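Local coordinates for protein kappa-carrageenase (Pseudoalteromonas carrageenovora, PDB 1DYP) that cuts kappa-carrageenan internally at the beta-1,4 linkages between D-galactose 4-sulfate and 3,6-anhydro-D-galactose, this chain being its catalytic domain, at residues R66-Q74 with W240-S248; S86-Y97 with W221-Q231. The protein carries 1 engineered substitution. All coordinates share one frame; numbering follows the deposited sequence.

Interaction 1 (R66-Q74 with W240-S248)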
loop_
_atom_site.group_PDB
_atom_site.type_symbol
_atom_site.label_atom_id
_atom_site.label_comp_id
_atom_site.label_asym_id
_atom_site.label_seq_id
_atom_site.Cartn_x
_atom_site.Cartn_y
_atom_site.Cartn_z
ATOM N N ARG A 66 -3.742 -11.536 19.102
ATOM C CA ARG A 66 -3.013 -10.317 19.402
ATOM C C ARG A 66 -4.020 -9.292 19.871
ATOM O O ARG A 66 -5.226 -9.472 19.689
ATOM C CB ARG A 66 -2.265 -9.781 18.171
ATOM C CG ARG A 66 -3.135 -9.279 17.018
ATOM C CD ARG A 66 -2.292 -8.378 16.116
ATOM N NE ARG A 66 -2.915 -8.034 14.837
ATOM C CZ ARG A 66 -3.888 -7.142 14.672
ATOM N NH1 ARG A 66 -4.382 -6.479 15.712
ATOM N NH2 ARG A 66 -4.350 -6.890 13.453
ATOM N N THR A 67 -3.538 -8.230 20.505
ATOM C CA THR A 67 -4.448 -7.191 20.944
ATOM C C THR A 67 -5.035 -6.621 19.660
ATOM O O THR A 67 -4.324 -6.408 18.676
ATOM C CB THR A 67 -3.722 -6.101 21.747
ATOM O OG1 THR A 67 -3.378 -6.621 23.037
ATOM C CG2 THR A 67 -4.613 -4.895 21.936
ATOM N N PHE A 68 -6.341 -6.391 19.675
ATOM C CA PHE A 68 -7.052 -5.900 18.505
ATOM C C PHE A 68 -7.896 -4.682 18.850
ATOM O O PHE A 68 -8.603 -4.678 19.856
ATOM C CB PHE A 68 -7.944 -7.029 17.990
ATOM C CG PHE A 68 -8.822 -6.656 16.833
ATOM C CD1 PHE A 68 -8.305 -6.585 15.544
ATOM C CD2 PHE A 68 -10.181 -6.427 17.025
ATOM C CE1 PHE A 68 -9.130 -6.298 14.458
ATOM C CE2 PHE A 68 -11.017 -6.137 15.943
ATOM C CZ PHE A 68 -10.484 -6.076 14.657
ATOM N N TRP A 69 -7.812 -3.647 18.022
ATOM C CA TRP A 69 -8.610 -2.452 18.251
ATOM C C TRP A 69 -9.982 -2.653 17.621
ATOM O O TRP A 69 -10.108 -2.796 16.404
ATOM C CB TRP A 69 -7.945 -1.217 17.644
ATOM C CG TRP A 69 -8.821 0.009 17.692
ATOM C CD1 TRP A 69 -9.330 0.692 16.627
ATOM C CD2 TRP A 69 -9.290 0.689 18.864
ATOM N NE1 TRP A 69 -10.085 1.755 17.060
ATOM C CE2 TRP A 69 -10.078 1.777 18.430
ATOM C CE3 TRP A 69 -9.121 0.485 20.240
ATOM C CZ2 TRP A 69 -10.696 2.661 19.323
ATOM C CZ3 TRP A 69 -9.736 1.363 21.129
ATOM C CH2 TRP A 69 -10.513 2.439 20.663
ATOM N N ASP A 70 -10.999 -2.677 18.472
ATOM C CA ASP A 70 -12.386 -2.840 18.057
ATOM C C ASP A 70 -12.974 -1.432 17.980
ATOM O O ASP A 70 -13.626 -0.958 18.916
ATOM C CB ASP A 70 -13.110 -3.696 19.100
ATOM C CG ASP A 70 -14.589 -3.862 18.818
ATOM O OD1 ASP A 70 -15.075 -3.406 17.761
ATOM O OD2 ASP A 70 -15.263 -4.465 19.677
ATOM N N GLY A 71 -12.715 -0.767 16.859
ATOM C CA GLY A 71 -13.187 0.590 16.648
ATOM C C GLY A 71 -14.673 0.804 16.830
ATOM O O GLY A 71 -15.095 1.819 17.380
ATOM N N CYS A 72 -15.477 -0.141 16.361
ATOM C CA CYS A 72 -16.920 -0.017 16.494
ATOM C C CYS A 72 -17.316 0.191 17.951
ATOM O O CYS A 72 -18.222 0.968 18.255
ATOM C CB CYS A 72 -17.612 -1.266 15.957
ATOM S SG CYS A 72 -17.554 -1.474 14.149
ATOM N N ASN A 73 -16.635 -0.508 18.852
ATOM C CA ASN A 73 -16.923 -0.393 20.272
ATOM C C ASN A 73 -15.918 0.482 21.016
ATOM O O ASN A 73 -15.968 0.585 22.243
ATOM C CB ASN A 73 -16.983 -1.784 20.906
ATOM C CG ASN A 73 -18.209 -2.560 20.472
ATOM O OD1 ASN A 73 -19.339 -2.117 20.687
ATOM N ND2 ASN A 73 -17.998 -3.718 19.857
ATOM N N GLN A 74 -15.019 1.118 20.269
ATOM C CA GLN A 74 -14.005 1.992 20.855
ATOM C C GLN A 74 -13.312 1.302 22.022
ATOM O O GLN A 74 -13.220 1.851 23.125
ATOM C CB GLN A 74 -14.651 3.296 21.330
ATOM C CG GLN A 74 -15.181 4.159 20.199
ATOM C CD GLN A 74 -14.070 4.693 19.315
ATOM O OE1 GLN A 74 -13.254 5.507 19.750
ATOM N NE2 GLN A 74 -14.024 4.231 18.070
ATOM N N TRP A 240 -15.989 -4.958 6.647
ATOM C CA TRP A 240 -15.497 -3.603 6.813
ATOM C C TRP A 240 -16.568 -2.742 7.455
ATOM O O TRP A 240 -17.669 -2.599 6.925
ATOM C CB TRP A 240 -15.077 -3.024 5.460
ATOM C CG TRP A 240 -14.804 -1.556 5.497
ATOM C CD1 TRP A 240 -15.714 -0.548 5.334
ATOM C CD2 TRP A 240 -13.546 -0.924 5.744
ATOM N NE1 TRP A 240 -15.099 0.669 5.465
ATOM C CE2 TRP A 240 -13.767 0.470 5.719
ATOM C CE3 TRP A 240 -12.252 -1.400 5.987
ATOM C CZ2 TRP A 240 -12.741 1.397 5.927
ATOM C CZ3 TRP A 240 -11.231 -0.481 6.195
ATOM C CH2 TRP A 240 -11.483 0.903 6.163
ATOM N N LYS A 241 -16.236 -2.175 8.609
ATOM C CA LYS A 241 -17.164 -1.333 9.344
ATOM C C LYS A 241 -16.390 -0.456 10.317
ATOM O O LYS A 241 -15.296 -0.815 10.754
ATOM C CB LYS A 241 -18.168 -2.205 10.106
ATOM C CG LYS A 241 -17.527 -3.266 10.998
ATOM C CD LYS A 241 -18.588 -4.036 11.767
ATOM C CE LYS A 241 -17.971 -5.041 12.729
ATOM N NZ LYS A 241 -19.024 -5.715 13.546
ATOM N N CYS A 242 -16.964 0.694 10.652
ATOM C CA CYS A 242 -16.338 1.637 11.573
ATOM C C CYS A 242 -14.903 1.946 11.150
ATOM O O CYS A 242 -13.990 2.005 11.974
ATOM C CB CYS A 242 -16.382 1.089 13.005
ATOM S SG CYS A 242 -18.006 0.362 13.409
ATOM N N ASN A 243 -14.732 2.124 9.844
ATOM C CA ASN A 243 -13.452 2.466 9.234
ATOM C C ASN A 243 -12.297 1.497 9.463
ATOM O O ASN A 243 -11.137 1.909 9.548
ATOM C CB ASN A 243 -13.048 3.876 9.674
ATOM C CG ASN A 243 -14.048 4.926 9.227
ATOM O OD1 ASN A 243 -14.398 4.998 8.048
ATOM N ND2 ASN A 243 -14.513 5.743 10.163
ATOM N N GLN A 244 -12.611 0.209 9.542
ATOM C CA GLN A 244 -11.578 -0.801 9.745
ATOM C C GLN A 244 -12.084 -2.178 9.354
ATOM O O GLN A 244 -13.285 -2.385 9.175
ATOM C CB GLN A 244 -11.158 -0.845 11.211
ATOM C CG GLN A 244 -12.228 -1.459 12.104
ATOM C CD GLN A 244 -11.752 -1.712 13.515
ATOM O OE1 GLN A 244 -11.615 -0.787 14.310
ATOM N NE2 GLN A 244 -11.491 -2.977 13.833
ATOM N N PHE A 245 -11.157 -3.122 9.232
ATOM C CA PHE A 245 -11.511 -4.489 8.893
ATOM C C PHE A 245 -11.787 -5.295 10.148
ATOM O O PHE A 245 -11.276 -4.998 11.231
ATOM C CB PHE A 245 -10.373 -5.182 8.135
ATOM C CG PHE A 245 -10.246 -4.766 6.700
ATOM C CD1 PHE A 245 -11.252 -5.053 5.785
ATOM C CD2 PHE A 245 -9.105 -4.101 6.259
ATOM C CE1 PHE A 245 -11.126 -4.686 4.447
ATOM C CE2 PHE A 245 -8.968 -3.727 4.924
ATOM C CZ PHE A 245 -9.981 -4.021 4.016
ATOM N N TYR A 246 -12.616 -6.316 9.976
ATOM C CA TYR A 246 -12.961 -7.258 11.024
ATOM C C TYR A 246 -12.908 -8.602 10.316
ATOM O O TYR A 246 -13.100 -8.678 9.104
ATOM C CB TYR A 246 -14.373 -7.018 11.559
ATOM C CG TYR A 246 -14.467 -5.894 12.564
ATOM C CD1 TYR A 246 -14.534 -4.568 12.150
ATOM C CD2 TYR A 246 -14.470 -6.162 13.933
ATOM C CE1 TYR A 246 -14.602 -3.530 13.076
ATOM C CE2 TYR A 246 -14.537 -5.134 14.869
ATOM C CZ TYR A 246 -14.604 -3.821 14.432
ATOM O OH TYR A 246 -14.681 -2.799 15.351
ATOM N N PRO A 247 -12.615 -9.680 11.050
ATOM C CA PRO A 247 -12.564 -10.976 10.378
ATOM C C PRO A 247 -13.967 -11.469 10.041
ATOM O O PRO A 247 -14.933 -11.120 10.721
ATOM C CB PRO A 247 -11.864 -11.868 11.400
ATOM C CG PRO A 247 -12.277 -11.271 12.710
ATOM C CD PRO A 247 -12.201 -9.787 12.461
ATOM N N SER A 248 -14.083 -12.255 8.977
ATOM C CA SER A 248 -15.378 -12.814 8.603
ATOM C C SER A 248 -15.371 -14.242 9.135
ATOM O O SER A 248 -14.423 -14.648 9.808
ATOM C CB SER A 248 -15.549 -12.846 7.087
ATOM O OG SER A 248 -14.725 -13.847 6.516
#
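Cys-72 and Cys-242 are joined by a disulfide that runs beside the Tyr-246 ring, whose hydroxyl is bonded to the same turn. Cys-72 SG and Cys-242 SG lie 2.0 Å apart with a 99° torsion about their bond, and Cys-72 SG comes within 3.8 Å of Tyr-246 CE1. Tyr-246 OH donates to Asp-70 OD1 on its anti side at 2.5 Å and accepts Cys-72 N at 3.0 Å. The other carboxylate oxygen, OD2, is held by Asn-73 ND2 and Gln-75. With CG between its backbone N and carbonyl carbon (chi1 72°) and the chain extended beyond, Gln-244 carries its amide to the turn: NE2 gives a hydrogen to Trp-69 O (2.9 Å), within the carbonyl plane, while OE1 receives Gly-71 N (2.8 Å) from above its own plane. Phe-68 turns an edge toward the face of Tyr-246 in an offset edge-to-face pair, planes 76° and centroids 5.6 Å apart. Because the axes of strands 66-70 and 244-247 come no closer than 8.8 Å, sheet pairing does not join them. One covalent link, a tyrosine-carboxylate hydrogen bond and three side-chain-to-backbone bonds therefore fasten the end of strand 54-70 to the 238-247 hairpin, a cross-link consistent with a periplasmic enzyme.

Interaction 2 (S86-Y97 with W221-Q231)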
loop_
_atom_site.group_PDB
_atom_site.type_symbol
_atom_site.label_atom_id
_atom_site.label_comp_id
_atom_site.label_asym_id
_atom_site.label_seq_id
_atom_site.Cartn_x
_atom_site.Cartn_y
_atom_site.Cartn_z
ATOM N N SER A 86 0.581 -12.081 7.228
ATOM C CA SER A 86 1.015 -11.682 5.900
ATOM C C SER A 86 2.388 -11.038 5.908
ATOM O O SER A 86 3.050 -10.976 6.946
ATOM C CB SER A 86 -0.007 -10.738 5.269
ATOM O OG SER A 86 0.189 -10.672 3.869
ATOM N N GLY A 87 2.804 -10.559 4.741
ATOM C CA GLY A 87 4.113 -9.951 4.606
ATOM C C GLY A 87 4.095 -8.481 4.248
ATOM O O GLY A 87 3.193 -7.993 3.563
ATOM N N VAL A 88 5.117 -7.777 4.716
ATOM C CA VAL A 88 5.254 -6.351 4.472
ATOM C C VAL A 88 6.722 -5.949 4.417
ATOM O O VAL A 88 7.583 -6.588 5.030
ATOM C CB VAL A 88 4.567 -5.527 5.595
ATOM C CG1 VAL A 88 5.183 -5.879 6.945
ATOM C CG2 VAL A 88 4.707 -4.030 5.320
ATOM N N ALA A 89 6.992 -4.902 3.647
ATOM C CA ALA A 89 8.327 -4.328 3.523
ATOM C C ALA A 89 8.054 -2.828 3.558
ATOM O O ALA A 89 7.515 -2.265 2.605
ATOM C CB ALA A 89 8.973 -4.727 2.201
ATOM N N LYS A 90 8.398 -2.193 4.674
ATOM C CA LYS A 90 8.171 -0.760 4.858
ATOM C C LYS A 90 9.518 -0.055 4.966
ATOM O O LYS A 90 10.321 -0.378 5.840
ATOM C CB LYS A 90 7.359 -0.543 6.137
ATOM C CG LYS A 90 7.064 0.907 6.495
ATOM C CD LYS A 90 6.437 0.960 7.886
ATOM C CE LYS A 90 6.120 2.373 8.344
ATOM N NZ LYS A 90 5.538 2.347 9.726
ATOM N N SER A 91 9.770 0.911 4.088
ATOM C CA SER A 91 11.050 1.608 4.125
ATOM C C SER A 91 11.203 2.381 5.420
ATOM O O SER A 91 10.251 2.993 5.907
ATOM C CB SER A 91 11.199 2.562 2.931
ATOM O OG SER A 91 10.384 3.717 3.063
ATOM N N ARG A 92 12.400 2.341 5.987
ATOM C CA ARG A 92 12.642 3.072 7.217
ATOM C C ARG A 92 12.740 4.554 6.871
ATOM O O ARG A 92 12.340 5.414 7.657
ATOM C CB ARG A 92 13.918 2.568 7.892
ATOM C CG ARG A 92 13.801 1.117 8.348
ATOM C CD ARG A 92 15.058 0.636 9.053
ATOM N NE ARG A 92 15.046 -0.811 9.264
ATOM C CZ ARG A 92 14.263 -1.441 10.135
ATOM N NH1 ARG A 92 13.417 -0.756 10.893
ATOM N NH2 ARG A 92 14.324 -2.761 10.247
ATOM N N ALA A 93 13.255 4.843 5.680
ATOM C CA ALA A 93 13.383 6.219 5.214
ATOM C C ALA A 93 12.022 6.732 4.753
ATOM O O ALA A 93 11.150 5.953 4.362
ATOM C CB ALA A 93 14.381 6.293 4.070
ATOM N N THR A 94 11.846 8.048 4.796
ATOM C CA THR A 94 10.592 8.660 4.384
ATOM C C THR A 94 10.827 9.701 3.304
ATOM O O THR A 94 11.961 10.103 3.043
ATOM C CB THR A 94 9.884 9.369 5.559
ATOM O OG1 THR A 94 10.669 10.492 5.980
ATOM C CG2 THR A 94 9.690 8.416 6.728
ATOM N N GLY A 95 9.739 10.130 2.677
ATOM C CA GLY A 95 9.824 11.142 1.644
ATOM C C GLY A 95 8.437 11.478 1.140
ATOM O O GLY A 95 7.439 11.004 1.689
ATOM N N ASN A 96 8.367 12.312 0.111
ATOM C CA ASN A 96 7.082 12.672 -0.467
ATOM C C ASN A 96 7.153 12.822 -1.978
ATOM O O ASN A 96 6.708 11.942 -2.710
ATOM C CB ASN A 96 6.503 13.950 0.175
ATOM C CG ASN A 96 7.545 15.032 0.418
ATOM O OD1 ASN A 96 8.527 15.152 -0.311
ATOM N ND2 ASN A 96 7.312 15.842 1.447
ATOM N N TYR A 97 7.728 13.919 -2.452
ATOM C CA TYR A 97 7.815 14.156 -3.886
ATOM C C TYR A 97 8.825 13.257 -4.581
ATOM O O TYR A 97 9.884 12.941 -4.033
ATOM C CB TYR A 97 8.150 15.626 -4.145
ATOM C CG TYR A 97 7.363 16.550 -3.252
ATOM C CD1 TYR A 97 5.983 16.405 -3.117
ATOM C CD2 TYR A 97 8.002 17.523 -2.487
ATOM C CE1 TYR A 97 5.257 17.197 -2.233
ATOM C CE2 TYR A 97 7.286 18.324 -1.599
ATOM C CZ TYR A 97 5.916 18.152 -1.476
ATOM O OH TYR A 97 5.205 18.907 -0.572
ATOM N N TRP A 221 -1.250 15.516 0.589
ATOM C CA TRP A 221 -0.207 14.502 0.596
ATOM C C TRP A 221 1.201 15.082 0.498
ATOM O O TRP A 221 1.960 14.779 -0.425
ATOM C CB TRP A 221 -0.503 13.498 -0.526
ATOM C CG TRP A 221 -1.849 12.866 -0.308
ATOM C CD1 TRP A 221 -2.132 11.815 0.519
ATOM C CD2 TRP A 221 -3.115 13.359 -0.770
ATOM N NE1 TRP A 221 -3.492 11.634 0.615
ATOM C CE2 TRP A 221 -4.119 12.569 -0.166
ATOM C CE3 TRP A 221 -3.498 14.398 -1.631
ATOM C CZ2 TRP A 221 -5.483 12.786 -0.392
ATOM C CZ3 TRP A 221 -4.857 14.613 -1.858
ATOM C CH2 TRP A 221 -5.831 13.809 -1.239
ATOM N N HIS A 222 1.541 15.920 1.474
ATOM C CA HIS A 222 2.855 16.552 1.522
ATOM C C HIS A 222 3.662 16.088 2.732
ATOM O O HIS A 222 4.806 16.511 2.928
ATOM C CB HIS A 222 2.715 18.078 1.557
ATOM C CG HIS A 222 1.915 18.638 0.423
ATOM N ND1 HIS A 222 0.559 18.866 0.511
ATOM C CD2 HIS A 222 2.276 18.987 -0.834
ATOM C CE1 HIS A 222 0.118 19.331 -0.643
ATOM N NE2 HIS A 222 1.138 19.413 -1.478
ATOM N N ARG A 223 3.066 15.225 3.548
ATOM C CA ARG A 223 3.750 14.706 4.725
ATOM C C ARG A 223 4.802 13.678 4.336
ATOM O O ARG A 223 4.812 13.178 3.210
ATOM C CB ARG A 223 2.749 14.061 5.688
ATOM C CG ARG A 223 1.875 15.052 6.435
ATOM C CD ARG A 223 0.852 14.342 7.303
ATOM N NE ARG A 223 1.468 13.487 8.317
ATOM C CZ ARG A 223 2.090 13.930 9.404
ATOM N NH1 ARG A 223 2.192 15.232 9.637
ATOM N NH2 ARG A 223 2.604 13.064 10.269
ATOM N N GLN A 224 5.692 13.380 5.278
ATOM C CA GLN A 224 6.743 12.394 5.073
ATOM C C GLN A 224 6.097 11.019 5.148
ATOM O O GLN A 224 5.446 10.686 6.141
ATOM C CB GLN A 224 7.802 12.534 6.166
ATOM C CG GLN A 224 8.660 13.776 6.041
ATOM C CD GLN A 224 9.528 13.739 4.805
ATOM O OE1 GLN A 224 10.208 12.745 4.544
ATOM N NE2 GLN A 224 9.511 14.818 4.034
HETATM N N MSE A 225 6.282 10.219 4.105
HETATM C CA MSE A 225 5.671 8.899 4.057
HETATM C C MSE A 225 6.674 7.779 3.814
HETATM O O MSE A 225 7.637 7.945 3.068
HETATM C CB MSE A 225 4.603 8.882 2.961
HETATM C CG MSE A 225 3.550 9.973 3.136
HETATM SE SE MSE A 225 2.373 10.199 1.612
HETATM C CE MSE A 225 3.504 11.359 0.567
ATOM N N ASN A 226 6.437 6.644 4.467
ATOM C CA ASN A 226 7.289 5.466 4.320
ATOM C C ASN A 226 6.785 4.642 3.149
ATOM O O ASN A 226 5.603 4.312 3.083
ATOM C CB ASN A 226 7.260 4.599 5.584
ATOM C CG ASN A 226 7.771 5.330 6.802
ATOM O OD1 ASN A 226 7.066 6.159 7.387
ATOM N ND2 ASN A 226 9.009 5.041 7.189
ATOM N N LEU A 227 7.686 4.309 2.229
ATOM C CA LEU A 227 7.324 3.525 1.052
ATOM C C LEU A 227 7.089 2.084 1.480
ATOM O O LEU A 227 7.947 1.465 2.111
ATOM C CB LEU A 227 8.439 3.597 0.017
ATOM C CG LEU A 227 8.046 3.105 -1.373
ATOM C CD1 LEU A 227 6.844 3.898 -1.891
ATOM C CD2 LEU A 227 9.243 3.265 -2.299
ATOM N N THR A 228 5.936 1.544 1.104
ATOM C CA THR A 228 5.571 0.205 1.536
ATOM C C THR A 228 5.043 -0.755 0.473
ATOM O O THR A 228 4.330 -0.367 -0.448
ATOM C CB THR A 228 4.510 0.320 2.653
ATOM O OG1 THR A 228 4.939 1.301 3.607
ATOM C CG2 THR A 228 4.307 -1.007 3.363
ATOM N N LEU A 229 5.422 -2.018 0.624
ATOM C CA LEU A 229 4.962 -3.100 -0.236
ATOM C C LEU A 229 4.351 -4.069 0.770
ATOM O O LEU A 229 5.000 -4.451 1.745
ATOM C CB LEU A 229 6.137 -3.753 -0.968
ATOM C CG LEU A 229 6.770 -2.895 -2.069
ATOM C CD1 LEU A 229 8.187 -3.368 -2.360
ATOM C CD2 LEU A 229 5.900 -2.958 -3.316
ATOM N N SER A 230 3.096 -4.447 0.568
ATOM C CA SER A 230 2.459 -5.350 1.514
ATOM C C SER A 230 1.260 -6.021 0.890
ATOM O O SER A 230 0.746 -5.569 -0.124
ATOM C CB SER A 230 2.004 -4.577 2.756
ATOM O OG SER A 230 1.032 -3.600 2.412
ATOM N N GLN A 231 0.819 -7.111 1.502
ATOM C CA GLN A 231 -0.347 -7.815 1.000
ATOM C C GLN A 231 -1.366 -7.913 2.124
ATOM O O GLN A 231 -1.088 -8.471 3.185
ATOM C CB GLN A 231 0.039 -9.204 0.493
ATOM C CG GLN A 231 -1.126 -9.959 -0.115
ATOM C CD GLN A 231 -0.677 -11.072 -1.029
ATOM O OE1 GLN A 231 -0.330 -10.837 -2.189
ATOM N NE2 GLN A 231 -0.668 -12.294 -0.511
#
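Where segment 86-97 turns its corner, the side chains of Asn-226 and Ser-91 stand in for backbone groups of the ladder. Asn-226 ND2 donates to Ser-91 O at 2.7 Å, nearly straight (170° at the hydrogen) and in the plane of the carbonyl, so an amide side chain fills a place that a strand would give to a backbone N-H. The displaced N-H of Leu-227 goes instead to Ser-91 OG at 2.9 Å. With OG lying between its own backbone N and carbonyl carbon (chi1 73°), Ser-91 can accept this bond and donate to Ala-93 O, spanning the bend at Arg-92 and Ala-93. Before the bend, regular antiparallel pairing holds, as in the two backbone bonds of the Ala-89 and Leu-229 pair.

These are neighbouring strands of the beta-jelly-roll sandwich of glycoside hydrolase family 16, and strand 113-120 flanks 225-233 on its other edge. Leu-227 and Leu-229 pack on strand 258-270. On the sheet face of Val-88 and Lys-90, Val-88 CG2 meets Thr-228 CG2 at 3.6 Å. Lys-90 is fully extended from CG onward; its CG passes Thr-228 OG1 and its CE lies 3.7 Å from Asn-226 CG, carrying NZ to a salt bridge with Glu-36 and a hydrogen bond with Tyr-120.

Beyond the corner, Thr-94 OG1 donates to Gln-224 OE1 at 2.7 Å, in the amide carbonyl plane and on a lone pair; the Gln-224 chain bends at chi2 (-66°) to bring OE1 back to it. Asn-96 ND2 donates a hydrogen bond to His-222 O at 3.0 Å, from above that carbonyl's plane. At the far end Tyr-97 OH sits at the edge of the His-222 ring, 2.9 Å from its CD2, while His-222 NE2 bonds to Lys-201 O.

In the fold
Both contacts reach the same sheet through neighbouring strands 54-70 and 75-95, yet their centres lie 23 Å apart and they do not touch. Interaction 2 is central, about 8 Å from the centre of the chain, with 13 of 23 touching residues buried and 911 Å² covered; interaction 1 lies 19 Å out and covers 366 Å². Chemistry follows place. The inner contact combines a ladder of backbone bonds with almost as many involving side chains, at the bend and at both ends, whereas the outer one joins strands that do not pair with each other through a disulfide, a tyrosine and a glutamine. Strands 225-233 and 238-241 are consecutive, so segments 221-231 and 240-248 belong to one run of chain.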